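Long-range contacts in transketolase (Campylobacter jejuni, PDB 3M7I), which belongs to the thiamine diphosphate-dependent transketolase family and pairs two three-domain subunits that hold thiamine diphosphate and 5-O-phosphono-beta-D-ribofuranose between them: residues A[414-419]-A[440-445]; A[471-476]-A[497-502]; A[342-347]-A[371-376]. All coordinates share one frame; numbering follows the deposited sequence.

Interaction 1: A[414-419]-A[440-445]; sequences SATFFI and FIFTHD. With RP5 (5-O-phosphono-beta-D-ribofuranose), chain E.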
loop_
_atom_site.group_PDB
_atom_site.type_symbol
_atom_site.label_atom_id
_atom_site.label_comp_id
_atom_site.label_asym_id
_atom_site.label_seq_id
_atom_site.Cartn_x
_atom_site.Cartn_y
_atom_site.Cartn_z
ATOM N N SER A 414 1.922 14.697 -5.910
ATOM C CA SER A 414 2.241 13.317 -6.204
ATOM C C SER A 414 1.283 12.747 -7.245
ATOM O O SER A 414 0.061 12.932 -7.147
ATOM C CB SER A 414 2.176 12.420 -4.939
ATOM O OG SER A 414 2.967 12.877 -3.857
ATOM N N ALA A 415 1.841 12.095 -8.260
ATOM C CA ALA A 415 1.074 11.520 -9.367
ATOM C C ALA A 415 1.409 10.093 -9.710
ATOM O O ALA A 415 2.583 9.677 -9.783
ATOM C CB ALA A 415 1.212 12.460 -10.648
ATOM N N THR A 416 0.322 9.342 -9.971
ATOM C CA THR A 416 0.339 8.004 -10.510
ATOM C C THR A 416 -1.077 7.648 -11.082
ATOM O O THR A 416 -1.972 8.503 -11.019
ATOM C CB THR A 416 0.823 6.955 -9.476
ATOM O OG1 THR A 416 1.011 5.704 -10.129
ATOM C CG2 THR A 416 -0.111 6.920 -8.213
ATOM N N PHE A 417 -1.209 6.420 -11.615
ATOM C CA PHE A 417 -2.532 5.863 -12.011
ATOM C C PHE A 417 -3.329 5.622 -10.719
ATOM O O PHE A 417 -2.797 5.251 -9.663
ATOM C CB PHE A 417 -2.464 4.561 -12.762
ATOM C CG PHE A 417 -1.802 4.619 -14.110
ATOM C CD1 PHE A 417 -1.831 5.788 -14.862
ATOM C CD2 PHE A 417 -1.198 3.522 -14.605
ATOM C CE1 PHE A 417 -1.225 5.800 -16.114
ATOM C CE2 PHE A 417 -0.573 3.551 -15.890
ATOM C CZ PHE A 417 -0.641 4.672 -16.602
ATOM N N PHE A 418 -4.631 5.856 -10.762
ATOM C CA PHE A 418 -5.416 5.676 -9.556
ATOM C C PHE A 418 -5.323 4.276 -8.982
ATOM O O PHE A 418 -5.369 4.136 -7.730
ATOM C CB PHE A 418 -6.896 6.005 -9.908
ATOM C CG PHE A 418 -7.864 6.122 -8.744
ATOM C CD1 PHE A 418 -7.508 6.596 -7.512
ATOM C CD2 PHE A 418 -9.213 5.923 -8.994
ATOM C CE1 PHE A 418 -8.422 6.757 -6.508
ATOM C CE2 PHE A 418 -10.157 6.150 -8.011
ATOM C CZ PHE A 418 -9.762 6.593 -6.775
ATOM N N ILE A 419 -5.148 3.246 -9.840
ATOM C CA ILE A 419 -5.018 1.911 -9.339
ATOM C C ILE A 419 -3.780 1.824 -8.420
ATOM O O ILE A 419 -3.809 1.121 -7.413
ATOM C CB ILE A 419 -5.006 0.810 -10.434
ATOM C CG1 ILE A 419 -5.081 -0.577 -9.801
ATOM C CG2 ILE A 419 -3.788 0.978 -11.346
ATOM C CD1 ILE A 419 -6.141 -0.836 -8.803
ATOM N N PHE A 440 -2.820 14.976 -4.569
ATOM C CA PHE A 440 -2.652 13.646 -5.149
ATOM C C PHE A 440 -3.307 13.604 -6.489
ATOM O O PHE A 440 -4.496 13.881 -6.599
ATOM C CB PHE A 440 -3.226 12.566 -4.184
ATOM C CG PHE A 440 -2.399 12.395 -2.922
ATOM C CD1 PHE A 440 -1.425 11.441 -2.841
ATOM C CD2 PHE A 440 -2.577 13.270 -1.860
ATOM C CE1 PHE A 440 -0.663 11.325 -1.669
ATOM C CE2 PHE A 440 -1.829 13.188 -0.704
ATOM C CZ PHE A 440 -0.891 12.180 -0.612
ATOM N N ILE A 441 -2.523 13.330 -7.515
ATOM C CA ILE A 441 -3.047 13.276 -8.878
ATOM C C ILE A 441 -3.136 11.813 -9.379
ATOM O O ILE A 441 -2.163 11.096 -9.544
ATOM C CB ILE A 441 -2.119 14.113 -9.836
ATOM C CG1 ILE A 441 -1.807 15.503 -9.243
ATOM C CG2 ILE A 441 -2.648 14.105 -11.245
ATOM C CD1 ILE A 441 -3.015 16.307 -8.933
ATOM N N PHE A 442 -4.384 11.354 -9.574
ATOM C CA PHE A 442 -4.649 9.983 -9.903
ATOM C C PHE A 442 -5.433 9.916 -11.254
ATOM O O PHE A 442 -6.674 10.113 -11.304
ATOM C CB PHE A 442 -5.524 9.310 -8.816
ATOM C CG PHE A 442 -4.885 9.224 -7.453
ATOM C CD1 PHE A 442 -3.536 9.024 -7.278
ATOM C CD2 PHE A 442 -5.690 9.381 -6.323
ATOM C CE1 PHE A 442 -3.005 8.913 -5.986
ATOM C CE2 PHE A 442 -5.162 9.275 -5.028
ATOM C CZ PHE A 442 -3.801 9.087 -4.879
ATOM N N THR A 443 -4.726 9.561 -12.294
ATOM C CA THR A 443 -5.319 9.380 -13.633
ATOM C C THR A 443 -5.803 7.979 -13.880
ATOM O O THR A 443 -5.614 7.067 -13.086
ATOM C CB THR A 443 -4.374 9.922 -14.751
ATOM O OG1 THR A 443 -3.304 8.990 -15.016
ATOM C CG2 THR A 443 -3.883 11.384 -14.374
ATOM N N HIS A 444 -6.430 7.749 -15.037
ATOM C CA HIS A 444 -6.789 6.380 -15.416
ATOM C C HIS A 444 -7.782 5.796 -14.400
ATOM O O HIS A 444 -7.635 4.713 -13.867
ATOM C CB HIS A 444 -5.526 5.537 -15.622
ATOM C CG HIS A 444 -4.720 5.969 -16.806
ATOM N ND1 HIS A 444 -4.181 7.249 -16.931
ATOM C CD2 HIS A 444 -4.289 5.264 -17.880
ATOM C CE1 HIS A 444 -3.528 7.316 -18.083
ATOM N NE2 HIS A 444 -3.559 6.124 -18.665
ATOM N N ASP A 445 -8.851 6.524 -14.229
ATOM C CA ASP A 445 -9.686 6.331 -13.049
ATOM C C ASP A 445 -10.665 5.151 -13.085
ATOM O O ASP A 445 -11.348 4.914 -12.076
ATOM C CB ASP A 445 -10.493 7.559 -12.746
ATOM C CG ASP A 445 -11.584 7.856 -13.763
ATOM O OD1 ASP A 445 -11.391 7.680 -14.993
ATOM O OD2 ASP A 445 -12.678 8.331 -13.328
HETATM C C1 RP5 E . 0.984 1.151 -19.127
HETATM O O4 RP5 E . 0.301 2.370 -19.087
HETATM C C2 RP5 E . 2.067 1.314 -20.178
HETATM O O2 RP5 E . 3.286 1.446 -19.491
HETATM C C3 RP5 E . 1.623 2.476 -21.054
HETATM O O3 RP5 E . 2.648 3.370 -21.437
HETATM C C4 RP5 E . 0.668 3.204 -20.151
HETATM C C5 RP5 E . -0.580 3.541 -20.905
HETATM O O5 RP5 E . -0.266 4.656 -21.728
HETATM P "P'" RP5 E . -1.461 5.656 -21.889
HETATM O O1X RP5 E . -1.120 7.079 -21.559
HETATM O O2X RP5 E . -2.626 4.994 -20.958
HETATM O O3X RP5 E . -1.955 5.785 -23.424
HETATM O O1 RP5 E . 0.108 0.128 -19.558
HETATM O O HOH W 1 -5.598 3.336 -12.770
#
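Phe417 and His444 meet beside the bound 5-O-phosphono-beta-D-ribofuranose. CE1 of Phe417 sits 3.3 Å above the centre of the His444 imidazole, the two planes inclined at 33°. From the rim of the imidazole, His444 NE2 donates to phosphate oxygen O2X of the sugar phosphate at 2.7 Å. At the edge of the Phe417 ring, CZ lies 3.5 Å from the furanose oxygen O4, and the same side chain is about 4 Å from thiamine diphosphate at its nearest atoms; the Phe417 side chain thus lies next to both bound molecules.

The imidazole is held at its other nitrogen. ND1 of His444 donates to Thr443 OG1 at 2.7 Å, with the hydroxyl 26° out of the ring plane, and this oxygen, which also lies at the edge of Phe417, is hydrogen-bonded in turn to Asn372. Thr443 can face both partners because its OG1 is placed between backbone N and carbonyl carbon (chi1 78°).

The two segments pair as parallel strands. Ile441 N donates to Ser414 O, Thr416 N to Ile441 O, Thr443 N to Thr416 O and Phe418 N to Thr443 O, the last at 2.8 Å. A water joins Ile419 N to His444 O where the chains separate. On the face of Ala415 and Ile441 their CB atoms meet; on the opposite face, that of Phe442, Phe418 CD1 comes to 3.5 Å from Phe442 CD2, their rings near parallel but slid apart.

Helix 425-434 links the strands in a beta-alpha-beta unit. Helix 461-467 packs on Phe418 and Phe442, strand 496-499 continues the sheet beyond 439-443, and helix 369-372 lies against Phe417 and His444.

Interaction 2: A[471-476]-A[497-502]; sequences FLTFRP and AFVLSR. With RP5 (5-O-phosphono-beta-D-ribofuranose), chain E.
Ala497 CB presses against the rim of the Phe471 ring, 3.5 Å from CE2 and near the ring plane. The two segments carry the strands of a parallel beta-alpha-beta unit, in which strand 472-474, at the edge of the sheet within this chain, leads through helix 479-491 to strand 496-499. On the same face as Ala497, Thr473 CG2 meets Val499 CG2 at 3.8 Å. The other face carries Phe474 and Phe498, which lie side by side and point the same way; CD2 of Phe474 comes over one face of the Phe498 ring, although the near-parallel planes are slid so far that they barely overlap. Helix 479-491 packs on both rings. Farther along, Pro476 CG touches Leu500 CD2 at 3.8 Å.

Three backbone bonds tie the strands: Ala497 N to Leu472 O, Phe474 N to Ala497 O, and Val499 N to Phe474 O at 2.7 Å. Where they end, a water donates to both Pro476 O and Val499 O.

The extended Arg475 chain passes Val499 CG1 with its CD at 4.0 Å, and its guanidinium forms salt bridges to Asp445 and Glu539. Beyond the strand, Arg502 is also stretched from CG to NE and touches none of 471-476. Its guanidinium meets the phosphate of 5-O-phosphono-beta-D-ribofuranose edge-on, NE donating to O2X at 2.7 Å and NH1 to O3X at 2.8 Å.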
loop_
_atom_site.group_PDB
_atom_site.type_symbol
_atom_site.label_atom_id
_atom_site.label_comp_id
_atom_site.label_asym_id
_atom_site.label_seq_id
_atom_site.Cartn_x
_atom_site.Cartn_y
_atom_site.Cartn_z
ATOM N N PHE A 471 -9.825 14.145 3.846
ATOM C CA PHE A 471 -9.252 13.946 2.540
ATOM C C PHE A 471 -10.336 14.122 1.530
ATOM O O PHE A 471 -11.202 13.281 1.505
ATOM C CB PHE A 471 -8.649 12.543 2.473
ATOM C CG PHE A 471 -7.653 12.368 1.385
ATOM C CD1 PHE A 471 -6.307 12.283 1.668
ATOM C CD2 PHE A 471 -8.096 12.207 0.108
ATOM C CE1 PHE A 471 -5.385 12.201 0.652
ATOM C CE2 PHE A 471 -7.225 11.997 -0.921
ATOM C CZ PHE A 471 -5.832 12.035 -0.654
ATOM N N LEU A 472 -10.261 15.153 0.670
ATOM C CA LEU A 472 -11.276 15.424 -0.371
ATOM C C LEU A 472 -10.960 14.632 -1.611
ATOM O O LEU A 472 -9.801 14.585 -2.022
ATOM C CB LEU A 472 -11.287 16.946 -0.737
ATOM C CG LEU A 472 -11.644 17.930 0.365
ATOM C CD1 LEU A 472 -11.546 19.353 -0.122
ATOM C CD2 LEU A 472 -13.050 17.649 0.901
ATOM N N THR A 473 -11.947 13.996 -2.229
ATOM C CA THR A 473 -11.721 13.179 -3.384
ATOM C C THR A 473 -12.542 13.795 -4.510
ATOM O O THR A 473 -13.785 13.627 -4.526
ATOM C CB THR A 473 -12.107 11.719 -3.114
ATOM O OG1 THR A 473 -11.500 11.269 -1.867
ATOM C CG2 THR A 473 -11.698 10.800 -4.246
ATOM N N PHE A 474 -11.890 14.557 -5.394
ATOM C CA PHE A 474 -12.560 15.182 -6.546
ATOM C C PHE A 474 -12.477 14.293 -7.763
ATOM O O PHE A 474 -11.417 13.751 -8.115
ATOM C CB PHE A 474 -11.952 16.563 -6.923
ATOM C CG PHE A 474 -12.039 17.585 -5.858
ATOM C CD1 PHE A 474 -13.211 18.256 -5.627
ATOM C CD2 PHE A 474 -10.986 17.877 -5.067
ATOM C CE1 PHE A 474 -13.312 19.151 -4.647
ATOM C CE2 PHE A 474 -11.113 18.815 -4.049
ATOM C CZ PHE A 474 -12.283 19.448 -3.868
ATOM N N ARG A 475 -13.638 14.136 -8.417
ATOM C CA ARG A 475 -13.722 13.381 -9.623
ATOM C C ARG A 475 -14.468 14.256 -10.645
ATOM O O ARG A 475 -15.731 14.092 -10.885
ATOM C CB ARG A 475 -14.363 12.041 -9.387
ATOM C CG ARG A 475 -14.447 11.126 -10.617
ATOM C CD ARG A 475 -14.824 9.672 -10.297
ATOM N NE ARG A 475 -14.717 8.820 -11.453
ATOM C CZ ARG A 475 -15.720 8.270 -12.131
ATOM N NH1 ARG A 475 -17.001 8.471 -11.780
ATOM N NH2 ARG A 475 -15.450 7.523 -13.187
ATOM N N PRO A 476 -13.683 15.176 -11.289
ATOM C CA PRO A 476 -14.335 16.151 -12.172
ATOM C C PRO A 476 -14.869 15.559 -13.459
ATOM O O PRO A 476 -14.272 14.672 -14.048
ATOM C CB PRO A 476 -13.226 17.174 -12.467
ATOM C CG PRO A 476 -11.986 16.431 -12.344
ATOM C CD PRO A 476 -12.235 15.478 -11.151
ATOM N N ALA A 497 -7.391 14.639 -3.439
ATOM C CA ALA A 497 -6.994 13.884 -4.593
ATOM C C ALA A 497 -7.841 14.298 -5.763
ATOM O O ALA A 497 -9.032 14.676 -5.589
ATOM C CB ALA A 497 -7.209 12.397 -4.356
ATOM N N PHE A 498 -7.241 14.148 -6.917
ATOM C CA PHE A 498 -7.899 14.406 -8.165
ATOM C C PHE A 498 -7.969 13.099 -8.961
ATOM O O PHE A 498 -6.938 12.489 -9.296
ATOM C CB PHE A 498 -7.211 15.526 -8.959
ATOM C CG PHE A 498 -7.198 16.822 -8.253
ATOM C CD1 PHE A 498 -8.174 17.769 -8.505
ATOM C CD2 PHE A 498 -6.279 17.071 -7.221
ATOM C CE1 PHE A 498 -8.183 18.991 -7.835
ATOM C CE2 PHE A 498 -6.271 18.281 -6.569
ATOM C CZ PHE A 498 -7.268 19.231 -6.834
ATOM N N VAL A 499 -9.177 12.676 -9.287
ATOM C CA VAL A 499 -9.409 11.383 -9.894
ATOM C C VAL A 499 -9.838 11.690 -11.309
ATOM O O VAL A 499 -10.905 12.244 -11.528
ATOM C CB VAL A 499 -10.484 10.584 -9.135
ATOM C CG1 VAL A 499 -10.843 9.283 -9.868
ATOM C CG2 VAL A 499 -10.014 10.316 -7.667
ATOM N N LEU A 500 -9.001 11.313 -12.240
ATOM C CA LEU A 500 -9.010 11.839 -13.619
ATOM C C LEU A 500 -9.063 10.724 -14.691
ATOM O O LEU A 500 -8.576 9.651 -14.501
ATOM C CB LEU A 500 -7.735 12.715 -13.808
ATOM C CG LEU A 500 -7.564 13.757 -12.722
ATOM C CD1 LEU A 500 -6.077 14.319 -12.714
ATOM C CD2 LEU A 500 -8.622 14.806 -12.917
ATOM N N SER A 501 -9.698 11.002 -15.836
ATOM C CA SER A 501 -9.880 10.020 -16.858
ATOM C C SER A 501 -8.728 9.904 -17.850
ATOM O O SER A 501 -8.082 10.927 -18.148
ATOM C CB SER A 501 -11.095 10.334 -17.736
ATOM O OG SER A 501 -10.913 11.546 -18.474
ATOM N N ARG A 502 -8.540 8.715 -18.382
ATOM C CA ARG A 502 -7.653 8.522 -19.560
ATOM C C ARG A 502 -8.361 9.030 -20.792
ATOM O O ARG A 502 -7.768 9.716 -21.620
ATOM C CB ARG A 502 -7.326 7.061 -19.723
ATOM C CG ARG A 502 -6.418 6.736 -20.917
ATOM C CD ARG A 502 -6.248 5.246 -21.099
ATOM N NE ARG A 502 -5.159 4.930 -22.016
ATOM C CZ ARG A 502 -5.280 4.370 -23.201
ATOM N NH1 ARG A 502 -4.163 4.174 -23.940
ATOM N NH2 ARG A 502 -6.460 3.970 -23.662
HETATM C C1 RP5 E . 0.984 1.151 -19.127
HETATM O O4 RP5 E . 0.301 2.370 -19.087
HETATM C C2 RP5 E . 2.067 1.314 -20.178
HETATM O O2 RP5 E . 3.286 1.446 -19.491
HETATM C C3 RP5 E . 1.623 2.476 -21.054
HETATM O O3 RP5 E . 2.648 3.370 -21.437
HETATM C C4 RP5 E . 0.668 3.204 -20.151
HETATM C C5 RP5 E . -0.580 3.541 -20.905
HETATM O O5 RP5 E . -0.266 4.656 -21.728
HETATM P "P'" RP5 E . -1.461 5.656 -21.889
HETATM O O1X RP5 E . -1.120 7.079 -21.559
HETATM O O2X RP5 E . -2.626 4.994 -20.958
HETATM O O3X RP5 E . -1.955 5.785 -23.424
HETATM O O1 RP5 E . 0.108 0.128 -19.558
HETATM O O HOH W 2 -12.372 12.878 -13.938
#

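Interaction 3: A[342-347]-A[371-376]; sequences ATRDSN and SNKTEL. With RP5 (5-O-phosphono-beta-D-ribofuranose), chain E.
Arg344 reaches Ser371 through a hydrogen bond from NH1 to the main-chain O of Ser371, 2.9 Å long and nearly straight at 166°. The oxygen lies 5° out of the guanidinium plane, and the N-H arrives in the carbonyl plane on a lone pair. The same NH1 also donates to phosphate oxygen O1X of 5-O-phosphono-beta-D-ribofuranose at 3.0 Å, while the Ser371 hydroxyl OG gives a shorter bond to that oxygen, 2.7 Å. O1X is therefore gripped by both segments, and the Ser371 carbonyl helps to set the rotation of the guanidinium that binds it.

The charged contact is a salt bridge between Lys373 NZ and Asp345 OD1, 2.6 Å apart, made on the syn side of the carboxylate. The lysine chain reaches it by bending at chi2 and chi4, which brings the ammonium to the Asp345 carboxylate. Asp345 probably offsets part of the positive charge that Arg344 and Lys373 bring close to the phosphate.

These segments belong to the alpha/beta pyrimidine-binding domain. Helix 343-357 begins at 343, just after Ala342 at the N-cap, and precedes strand 361-365; helix 369-372 follows that strand, and Lys373 leaves it with positive phi.

Van der Waals contact comes mainly from the aliphatic parts of the long side chains. CE of Lys373 lies over one face of the Arg344 guanidinium, 3.9 Å above the plane and displaced toward its rim, while Lys373 CG stands 3.9 Å from Arg344 CD. Lys373 CB also packs against Arg344 O.

A water within 2.8 Å of both Asn347 OD1 and Asn372 O probably links the two residues.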
loop_
_atom_site.group_PDB
_atom_site.type_symbol
_atom_site.label_atom_id
_atom_site.label_comp_id
_atom_site.label_asym_id
_atom_site.label_seq_id
_atom_site.Cartn_x
_atom_site.Cartn_y
_atom_site.Cartn_z
ATOM N N ALA A 342 -10.066 14.846 -22.065
ATOM C CA ALA A 342 -9.827 13.892 -20.949
ATOM C C ALA A 342 -9.431 14.766 -19.745
ATOM O O ALA A 342 -8.655 15.704 -19.893
ATOM C CB ALA A 342 -8.690 12.908 -21.297
ATOM N N THR A 343 -9.871 14.413 -18.554
ATOM C CA THR A 343 -9.564 15.271 -17.439
ATOM C C THR A 343 -8.109 15.089 -17.012
ATOM O O THR A 343 -7.607 15.970 -16.307
ATOM C CB THR A 343 -10.511 15.086 -16.261
ATOM O OG1 THR A 343 -10.652 13.692 -15.953
ATOM C CG2 THR A 343 -11.932 15.671 -16.632
ATOM N N ARG A 344 -7.416 14.060 -17.480
ATOM C CA ARG A 344 -5.931 14.058 -17.259
ATOM C C ARG A 344 -5.279 15.265 -17.960
ATOM O O ARG A 344 -4.288 15.834 -17.494
ATOM C CB ARG A 344 -5.282 12.768 -17.658
ATOM C CG ARG A 344 -5.395 12.375 -19.059
ATOM C CD ARG A 344 -4.528 11.169 -19.352
ATOM N NE ARG A 344 -4.790 10.658 -20.714
ATOM C CZ ARG A 344 -3.989 9.839 -21.384
ATOM N NH1 ARG A 344 -2.780 9.471 -20.903
ATOM N NH2 ARG A 344 -4.338 9.446 -22.635
ATOM N N ASP A 345 -5.861 15.624 -19.086
ATOM C CA ASP A 345 -5.366 16.697 -19.904
ATOM C C ASP A 345 -5.708 18.081 -19.374
ATOM O O ASP A 345 -4.867 18.914 -19.322
ATOM C CB ASP A 345 -5.819 16.538 -21.348
ATOM C CG ASP A 345 -5.174 15.361 -22.047
ATOM O OD1 ASP A 345 -4.032 14.997 -21.790
ATOM O OD2 ASP A 345 -5.823 14.787 -22.882
ATOM N N SER A 346 -6.956 18.305 -18.995
ATOM C CA SER A 346 -7.333 19.540 -18.353
ATOM C C SER A 346 -6.462 19.700 -17.084
ATOM O O SER A 346 -5.994 20.794 -16.783
ATOM C CB SER A 346 -8.840 19.614 -17.974
ATOM O OG SER A 346 -9.261 18.531 -17.176
ATOM N N ASN A 347 -6.227 18.600 -16.370
ATOM C CA ASN A 347 -5.577 18.743 -15.076
ATOM C C ASN A 347 -4.100 19.115 -15.337
ATOM O O ASN A 347 -3.483 19.892 -14.632
ATOM C CB ASN A 347 -5.626 17.416 -14.296
ATOM C CG ASN A 347 -5.042 17.550 -12.936
ATOM O OD1 ASN A 347 -3.869 17.119 -12.678
ATOM N ND2 ASN A 347 -5.743 18.187 -12.081
ATOM N N SER A 371 1.948 9.931 -19.181
ATOM C CA SER A 371 0.650 9.324 -19.221
ATOM C C SER A 371 -0.280 10.057 -18.226
ATOM O O SER A 371 -1.497 10.278 -18.482
ATOM C CB SER A 371 0.806 7.859 -18.883
ATOM O OG SER A 371 -0.410 7.226 -18.960
ATOM N N ASN A 372 0.269 10.492 -17.096
ATOM C CA ASN A 372 -0.503 11.305 -16.110
ATOM C C ASN A 372 -0.683 12.750 -16.581
ATOM O O ASN A 372 -1.525 13.457 -16.079
ATOM C CB ASN A 372 0.174 11.356 -14.711
ATOM C CG ASN A 372 0.191 9.992 -13.968
ATOM O OD1 ASN A 372 -0.623 9.024 -14.224
ATOM N ND2 ASN A 372 1.223 9.865 -13.100
ATOM N N LYS A 373 0.136 13.163 -17.559
ATOM C CA LYS A 373 0.104 14.528 -18.055
ATOM C C LYS A 373 0.515 15.540 -16.975
ATOM O O LYS A 373 -0.028 16.582 -16.904
ATOM C CB LYS A 373 -1.261 14.861 -18.677
ATOM C CG LYS A 373 -1.734 13.865 -19.741
ATOM C CD LYS A 373 -0.706 13.723 -20.898
ATOM C CE LYS A 373 -1.160 12.866 -22.094
ATOM N NZ LYS A 373 -2.138 13.574 -22.889
ATOM N N THR A 374 1.584 15.266 -16.228
ATOM C CA THR A 374 1.974 16.107 -15.123
ATOM C C THR A 374 3.301 16.862 -15.377
ATOM O O THR A 374 3.768 17.625 -14.533
ATOM C CB THR A 374 2.112 15.205 -13.837
ATOM O OG1 THR A 374 3.041 14.151 -14.084
ATOM C CG2 THR A 374 0.747 14.635 -13.453
ATOM N N GLU A 375 3.884 16.712 -16.574
ATOM C CA GLU A 375 5.127 17.410 -16.841
ATOM C C GLU A 375 4.848 18.924 -16.788
ATOM O O GLU A 375 3.879 19.446 -17.352
ATOM C CB GLU A 375 5.708 17.073 -18.238
ATOM C CG GLU A 375 7.187 17.600 -18.378
ATOM C CD GLU A 375 7.793 17.430 -19.779
ATOM O OE1 GLU A 375 7.207 16.699 -20.609
ATOM O OE2 GLU A 375 8.857 18.051 -20.065
ATOM N N LEU A 376 5.714 19.622 -16.073
ATOM C CA LEU A 376 5.616 21.081 -15.953
ATOM C C LEU A 376 6.564 21.642 -17.028
ATOM O O LEU A 376 7.803 21.599 -16.901
ATOM C CB LEU A 376 5.999 21.550 -14.553
ATOM C CG LEU A 376 5.186 20.888 -13.426
ATOM C CD1 LEU A 376 5.860 21.284 -12.115
ATOM C CD2 LEU A 376 3.707 21.284 -13.515
HETATM C C1 RP5 E . 0.984 1.151 -19.127
HETATM O O4 RP5 E . 0.301 2.370 -19.087
HETATM C C2 RP5 E . 2.067 1.314 -20.178
HETATM O O2 RP5 E . 3.286 1.446 -19.491
HETATM C C3 RP5 E . 1.623 2.476 -21.054
HETATM O O3 RP5 E . 2.648 3.370 -21.437
HETATM C C4 RP5 E . 0.668 3.204 -20.151
HETATM C C5 RP5 E . -0.580 3.541 -20.905
HETATM O O5 RP5 E . -0.266 4.656 -21.728
HETATM P "P'" RP5 E . -1.461 5.656 -21.889
HETATM O O1X RP5 E . -1.120 7.079 -21.559
HETATM O O2X RP5 E . -2.626 4.994 -20.958
HETATM O O3X RP5 E . -1.955 5.785 -23.424
HETATM O O1 RP5 E . 0.108 0.128 -19.558
HETATM O O HOH W 3 -2.939 15.528 -14.850
#

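Along the chain interaction 3 closes first, interaction 1 follows, and interaction 2 comes last, all within the pyrimidine-binding domain. The centres of interactions 1 and 2 lie about 8 Å apart, those of interactions 1 and 3 about 10 Å, and those of interactions 2 and 3 about 12 Å. Interactions 1 and 2 are successive strand pairs of one parallel sheet, joined by the neighbouring strands 439-443 and 496-499. Interaction 3 lies beside this sheet, meeting interaction 2 through Thr343 and Ser501. All three contribute to one phosphate site beyond the C-terminal ends of the strands, where the second subunit adds His259 to the ligand, so the site is shared across the dimer.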